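Local coordinates for protein 30kLP (PDB 3K8G) that alters membrane permeability at acidic pH and might take part in ligand transport at the treponemal outer membrane, at residues Lys44-Lys49 with Asp89-Thr94; His228-Gly233 with Ile237-Thr242. All blocks are in the same frame, centred on the assembly; numbering follows the deposited sequence.

Contact 1 of 2, residues Lys44-Lys49 with Asp89-Thr94; sequences KADIKK and DGWAST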
loop_
_atom_site.group_PDB
_atom_site.type_symbol
_atom_site.label_atom_id
_atom_site.label_comp_id
_atom_site.label_asym_id
_atom_site.label_seq_id
_atom_site.Cartn_x
_atom_site.Cartn_y
_atom_site.Cartn_z
ATOM N N LYS A 44 -13.405 6.373 12.613
ATOM C CA LYS A 44 -11.971 6.524 12.781
ATOM C C LYS A 44 -11.356 5.464 13.686
ATOM O O LYS A 44 -10.326 4.895 13.358
ATOM C CB LYS A 44 -11.611 7.918 13.320
ATOM C CG LYS A 44 -11.017 8.871 12.282
ATOM C CD LYS A 44 -10.831 10.266 12.869
ATOM C CE LYS A 44 -12.078 11.095 12.668
ATOM N NZ LYS A 44 -12.071 11.779 11.356
ATOM N N ALA A 45 -11.955 5.219 14.837
ATOM C CA ALA A 45 -11.253 4.413 15.837
ATOM C C ALA A 45 -11.067 2.959 15.396
ATOM O O ALA A 45 -10.007 2.369 15.652
ATOM C CB ALA A 45 -11.938 4.500 17.208
ATOM N N ASP A 46 -12.081 2.410 14.710
ATOM C CA ASP A 46 -12.120 0.987 14.366
ATOM C C ASP A 46 -10.917 0.601 13.488
ATOM O O ASP A 46 -10.281 -0.449 13.692
ATOM C CB ASP A 46 -13.421 0.598 13.636
ATOM C CG ASP A 46 -14.675 1.241 14.231
ATOM O OD1 ASP A 46 -14.996 2.398 13.883
ATOM O OD2 ASP A 46 -15.370 0.564 15.017
ATOM N N ILE A 47 -10.610 1.448 12.524
ATOM C CA ILE A 47 -9.471 1.172 11.601
ATOM C C ILE A 47 -8.147 1.158 12.359
ATOM O O ILE A 47 -7.352 0.225 12.212
ATOM C CB ILE A 47 -9.426 2.157 10.412
ATOM C CG1 ILE A 47 -10.794 2.248 9.720
ATOM C CG2 ILE A 47 -8.351 1.743 9.369
ATOM C CD1 ILE A 47 -11.237 0.973 8.950
ATOM N N LYS A 48 -7.930 2.165 13.216
ATOM C CA LYS A 48 -6.733 2.196 14.064
ATOM C C LYS A 48 -6.695 0.971 14.961
ATOM O O LYS A 48 -5.656 0.324 15.091
ATOM C CB LYS A 48 -6.652 3.498 14.894
ATOM C CG LYS A 48 -6.128 4.694 14.108
ATOM C CD LYS A 48 -5.503 5.757 15.007
ATOM C CE LYS A 48 -4.954 6.919 14.170
ATOM N NZ LYS A 48 -4.132 7.879 14.981
ATOM N N LYS A 49 -7.839 0.628 15.558
ATOM C CA LYS A 49 -7.911 -0.554 16.410
ATOM C C LYS A 49 -7.517 -1.826 15.657
ATOM O O LYS A 49 -6.792 -2.678 16.199
ATOM C CB LYS A 49 -9.299 -0.685 17.057
ATOM C CG LYS A 49 -9.500 0.305 18.228
ATOM C CD LYS A 49 -10.939 0.262 18.767
ATOM C CE LYS A 49 -11.130 1.187 19.971
ATOM N NZ LYS A 49 -10.908 2.605 19.589
ATOM N N ASP A 89 -21.324 4.721 15.202
ATOM C CA ASP A 89 -20.214 5.270 14.439
ATOM C C ASP A 89 -20.508 5.288 12.946
ATOM O O ASP A 89 -19.653 5.681 12.145
ATOM C CB ASP A 89 -18.906 4.538 14.763
ATOM C CG ASP A 89 -18.264 5.040 16.051
ATOM O OD1 ASP A 89 -18.458 6.233 16.376
ATOM O OD2 ASP A 89 -17.578 4.247 16.741
ATOM N N GLY A 90 -21.729 4.886 12.588
ATOM C CA GLY A 90 -22.176 4.885 11.197
ATOM C C GLY A 90 -21.854 3.608 10.443
ATOM O O GLY A 90 -21.759 3.632 9.206
ATOM N N TRP A 91 -21.675 2.506 11.178
ATOM C CA TRP A 91 -21.406 1.176 10.615
ATOM C C TRP A 91 -22.678 0.348 10.524
ATOM O O TRP A 91 -23.366 0.173 11.525
ATOM C CB TRP A 91 -20.430 0.374 11.489
ATOM C CG TRP A 91 -19.076 0.880 11.513
ATOM C CD1 TRP A 91 -18.492 1.623 12.512
ATOM C CD2 TRP A 91 -18.076 0.709 10.495
ATOM N NE1 TRP A 91 -17.194 1.920 12.171
ATOM C CE2 TRP A 91 -16.907 1.370 10.945
ATOM C CE3 TRP A 91 -18.054 0.059 9.246
ATOM C CZ2 TRP A 91 -15.726 1.414 10.187
ATOM C CZ3 TRP A 91 -16.865 0.085 8.494
ATOM C CH2 TRP A 91 -15.721 0.759 8.971
ATOM N N ALA A 92 -22.970 -0.180 9.338
ATOM C CA ALA A 92 -24.091 -1.093 9.165
ATOM C C ALA A 92 -23.540 -2.465 8.880
ATOM O O ALA A 92 -22.575 -2.605 8.122
ATOM C CB ALA A 92 -24.984 -0.640 8.039
ATOM N N SER A 93 -24.131 -3.475 9.507
ATOM C CA SER A 93 -23.712 -4.853 9.309
ATOM C C SER A 93 -24.708 -5.617 8.434
ATOM O O SER A 93 -25.915 -5.346 8.474
ATOM C CB SER A 93 -23.559 -5.556 10.651
ATOM O OG SER A 93 -24.825 -5.734 11.257
ATOM N N THR A 94 -24.188 -6.571 7.666
ATOM C CA THR A 94 -25.003 -7.445 6.820
ATOM C C THR A 94 -24.475 -8.877 6.892
ATOM O O THR A 94 -23.259 -9.109 6.938
ATOM C CB THR A 94 -25.051 -6.974 5.335
ATOM O OG1 THR A 94 -25.227 -5.552 5.278
ATOM C CG2 THR A 94 -26.209 -7.634 4.589
HETATM O O HOH W 1 -17.181 1.592 16.531
HETATM O O HOH W 2 -14.830 3.684 16.139
#

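Contact 2 of 2, residues His228-Gly233 with Ile237-Thr242; sequences HIHVEG and IIEDGT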
loop_
_atom_site.group_PDB
_atom_site.type_symbol
_atom_site.label_atom_id
_atom_site.label_comp_id
_atom_site.label_asym_id
_atom_site.label_seq_id
_atom_site.Cartn_x
_atom_site.Cartn_y
_atom_site.Cartn_z
ATOM N N HIS A 228 22.870 8.492 -3.581
ATOM C CA HIS A 228 23.712 7.888 -4.607
ATOM C C HIS A 228 22.837 7.412 -5.774
ATOM O O HIS A 228 21.832 6.716 -5.576
ATOM C CB HIS A 228 24.534 6.751 -4.012
ATOM C CG HIS A 228 25.548 7.209 -2.998
ATOM N ND1 HIS A 228 26.706 6.507 -2.730
ATOM C CD2 HIS A 228 25.589 8.315 -2.212
ATOM C CE1 HIS A 228 27.404 7.149 -1.808
ATOM N NE2 HIS A 228 26.749 8.248 -1.476
ATOM N N ILE A 229 23.211 7.805 -6.987
ATOM C CA ILE A 229 22.416 7.508 -8.166
ATOM C C ILE A 229 23.282 6.848 -9.210
ATOM O O ILE A 229 24.412 7.280 -9.445
ATOM C CB ILE A 229 21.749 8.796 -8.720
ATOM C CG1 ILE A 229 20.779 9.356 -7.673
ATOM C CG2 ILE A 229 21.022 8.527 -10.047
ATOM C CD1 ILE A 229 19.915 10.531 -8.129
ATOM N N HIS A 230 22.768 5.785 -9.822
ATOM C CA HIS A 230 23.411 5.219 -11.017
ATOM C C HIS A 230 22.402 4.587 -11.964
ATOM O O HIS A 230 21.268 4.278 -11.564
ATOM C CB HIS A 230 24.476 4.190 -10.632
ATOM C CG HIS A 230 23.979 3.103 -9.732
ATOM N ND1 HIS A 230 23.746 1.821 -10.178
ATOM C CD2 HIS A 230 23.702 3.097 -8.409
ATOM C CE1 HIS A 230 23.334 1.072 -9.171
ATOM N NE2 HIS A 230 23.310 1.820 -8.084
ATOM N N VAL A 231 22.824 4.385 -13.209
ATOM C CA VAL A 231 22.004 3.713 -14.210
ATOM C C VAL A 231 22.518 2.285 -14.363
ATOM O O VAL A 231 23.734 2.052 -14.325
ATOM C CB VAL A 231 22.011 4.482 -15.560
ATOM C CG1 VAL A 231 21.229 3.728 -16.652
ATOM C CG2 VAL A 231 21.410 5.860 -15.364
ATOM N N GLU A 232 21.591 1.338 -14.473
ATOM C CA GLU A 232 21.903 -0.067 -14.716
ATOM C C GLU A 232 20.985 -0.544 -15.835
ATOM O O GLU A 232 19.768 -0.621 -15.648
ATOM C CB GLU A 232 21.635 -0.923 -13.470
ATOM C CG GLU A 232 22.529 -0.650 -12.242
ATOM C CD GLU A 232 22.418 -1.763 -11.193
ATOM O OE1 GLU A 232 22.599 -1.490 -9.988
ATOM O OE2 GLU A 232 22.141 -2.919 -11.570
ATOM N N GLY A 233 21.554 -0.865 -16.993
ATOM C CA GLY A 233 20.738 -1.207 -18.160
ATOM C C GLY A 233 19.754 -0.084 -18.424
ATOM O O GLY A 233 20.148 1.069 -18.584
ATOM N N ILE A 237 18.663 3.860 -10.731
ATOM C CA ILE A 237 18.692 3.416 -9.339
ATOM C C ILE A 237 19.083 4.574 -8.447
ATOM O O ILE A 237 20.107 5.223 -8.673
ATOM C CB ILE A 237 19.701 2.274 -9.135
ATOM C CG1 ILE A 237 19.555 1.211 -10.238
ATOM C CG2 ILE A 237 19.634 1.710 -7.683
ATOM C CD1 ILE A 237 18.348 0.320 -10.093
ATOM N N ILE A 238 18.248 4.841 -7.454
ATOM C CA ILE A 238 18.503 5.845 -6.450
ATOM C C ILE A 238 18.603 5.112 -5.136
ATOM O O ILE A 238 17.680 4.384 -4.746
ATOM C CB ILE A 238 17.387 6.901 -6.403
ATOM C CG1 ILE A 238 17.232 7.547 -7.798
ATOM C CG2 ILE A 238 17.689 7.946 -5.304
ATOM C CD1 ILE A 238 16.145 8.589 -7.908
ATOM N N GLU A 239 19.736 5.252 -4.450
ATOM C CA GLU A 239 19.813 4.686 -3.109
ATOM C C GLU A 239 20.192 5.695 -2.041
ATOM O O GLU A 239 20.951 6.643 -2.282
ATOM C CB GLU A 239 20.713 3.448 -3.086
ATOM C CG GLU A 239 21.883 3.514 -4.059
ATOM C CD GLU A 239 22.392 2.140 -4.487
ATOM O OE1 GLU A 239 22.111 1.134 -3.793
ATOM O OE2 GLU A 239 23.064 2.061 -5.539
ATOM N N ASP A 240 19.632 5.474 -0.862
ATOM C CA ASP A 240 19.907 6.257 0.323
ATOM C C ASP A 240 19.247 7.623 0.225
ATOM O O ASP A 240 19.743 8.581 0.780
ATOM C CB ASP A 240 21.416 6.380 0.573
ATOM C CG ASP A 240 22.117 5.033 0.602
ATOM O OD1 ASP A 240 23.174 4.891 -0.075
ATOM O OD2 ASP A 240 21.610 4.119 1.297
ATOM N N GLY A 241 18.121 7.699 -0.485
ATOM C CA GLY A 241 17.299 8.906 -0.457
ATOM C C GLY A 241 16.610 8.983 0.889
ATOM O O GLY A 241 16.492 7.962 1.585
ATOM N N THR A 242 16.172 10.181 1.276
ATOM C CA THR A 242 15.380 10.357 2.499
ATOM C C THR A 242 14.115 11.174 2.242
ATOM O O THR A 242 14.104 12.063 1.408
ATOM C CB THR A 242 16.179 11.061 3.603
ATOM O OG1 THR A 242 16.700 12.290 3.082
ATOM C CG2 THR A 242 17.343 10.165 4.077
#

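Contact 1 of 2, residues Lys44-Lys49 with Asp89-Thr94
D46, in the first turn of helix 45-52, meets the indole of W91, which sits just ahead of the strand 92-95. The W91 side chain leaves its backbone with CB directed at the helix, and chi1 of -68° with chi2 of 102° together turn the NE1 edge of the ring to D46. Beyond CG, W91 CD1 passes 3.8 Å from D46 OD1 without bonding it. W91 NE1 does the bonding: it donates a hydrogen bond to D46 OD1 at 2.8 Å, weak because the N-H...O angle is bent to 146°. The acceptor lies near the indole plane, at the ring edge, while the carboxylate stands steeply against that plane. On the benzo side, W91 CH2 reaches I47 CD1 at 4.5 Å, a loose apolar contact that also falls at the edge. The second oxygen, D46 OD2, accepts from the backbone N of F85, which gives the carboxylate a second protein donor. D89 brings another acid close, its OD2 4.3 Å from D46 OD1, and two waters lie between the pair; one is 2.6 Å from D46 OD2 and 2.7 Å from D89 OD2. Around this contact, F85 meets the W91 ring edge-to-face, Y103 of strand 101-104 and V110 of strand 108-114 also touch the indole, and I47 touches both I38 of helix 31-41 and T108 of strand 108-114.

Contact 2 of 2, residues His228-Gly233 with Ile237-Thr242
H228 and E239 form an antiparallel hydrogen-bonded pair, as do H230 and I237, with the non-hydrogen-bonded pair I229-I238 between them, and the strands 228-232 and 237-239 run at 163° with their axes 4.9 Å apart. Each hydrogen-bonded pair is closed by two backbone bonds; the straighter one at the first pair runs from E239 N to H228 O, 2.8 Å long. Between the pairs, the CA of I229 approaches the carbonyl O of I237 at 3.3 Å, a CA-H...O contact.

On the face that carries H230, I237 and E239, the imidazole is the centre of the contact. A chi1 of 54° tucks H230 CG over its own main chain, and the ring swings across the neighbouring strand. I237 CB lies over one face of the H230 ring, 3.9 Å from the centroid, a CH-pi contact displaced toward the rim. At the ring edge, H230 NE2 donates to E239 OE2 at 2.6 Å, a short bond bent to 140° at the hydrogen although the oxygen lies in the imidazole plane; this diagonal bond links residues of two successive hydrogen-bonded pairs. E232 adds its CG against I237 CG1 at 4.0 Å. The face of I229 and I238 is mainly aliphatic: the two run alongside each other, CG1 against CG1, and I229 continues onto Q218, I221 and S222 of helix 215-225.

At D240 the chain bends, and D240 with G241 facing Y202 makes a G1 beta bulge. Chemically, the hairpin sets a mainly aliphatic face against a helix and keeps a mixed face, with I237 beside the histidine-carboxylate bond; the carboxylate would tend to favour a protonated imidazole, although the charge is not observed.

Overall arrangement
Contacts 1 and 2 lie on opposite sides of the chain's centre, with their centres 42 Å apart and their nearest atoms about 22 Å apart, so neither touches the other. Each involves an end of the antiparallel strand order: 92-95 is outermost in contact 1 and 228-232 in contact 2. Contact 1 sets the residue just before strand 92-95 against helix 45-52, whereas contact 2 is a hairpin within the strands themselves. Helix 45-52, inferred to be amphipathic helix 3, is among those that move away when the large hydrophobic cavity opens. In contact 1, the side chain of I47 is about 3 Å from a bound MPD (methylpentanediol), probably from the crystallisation liquor.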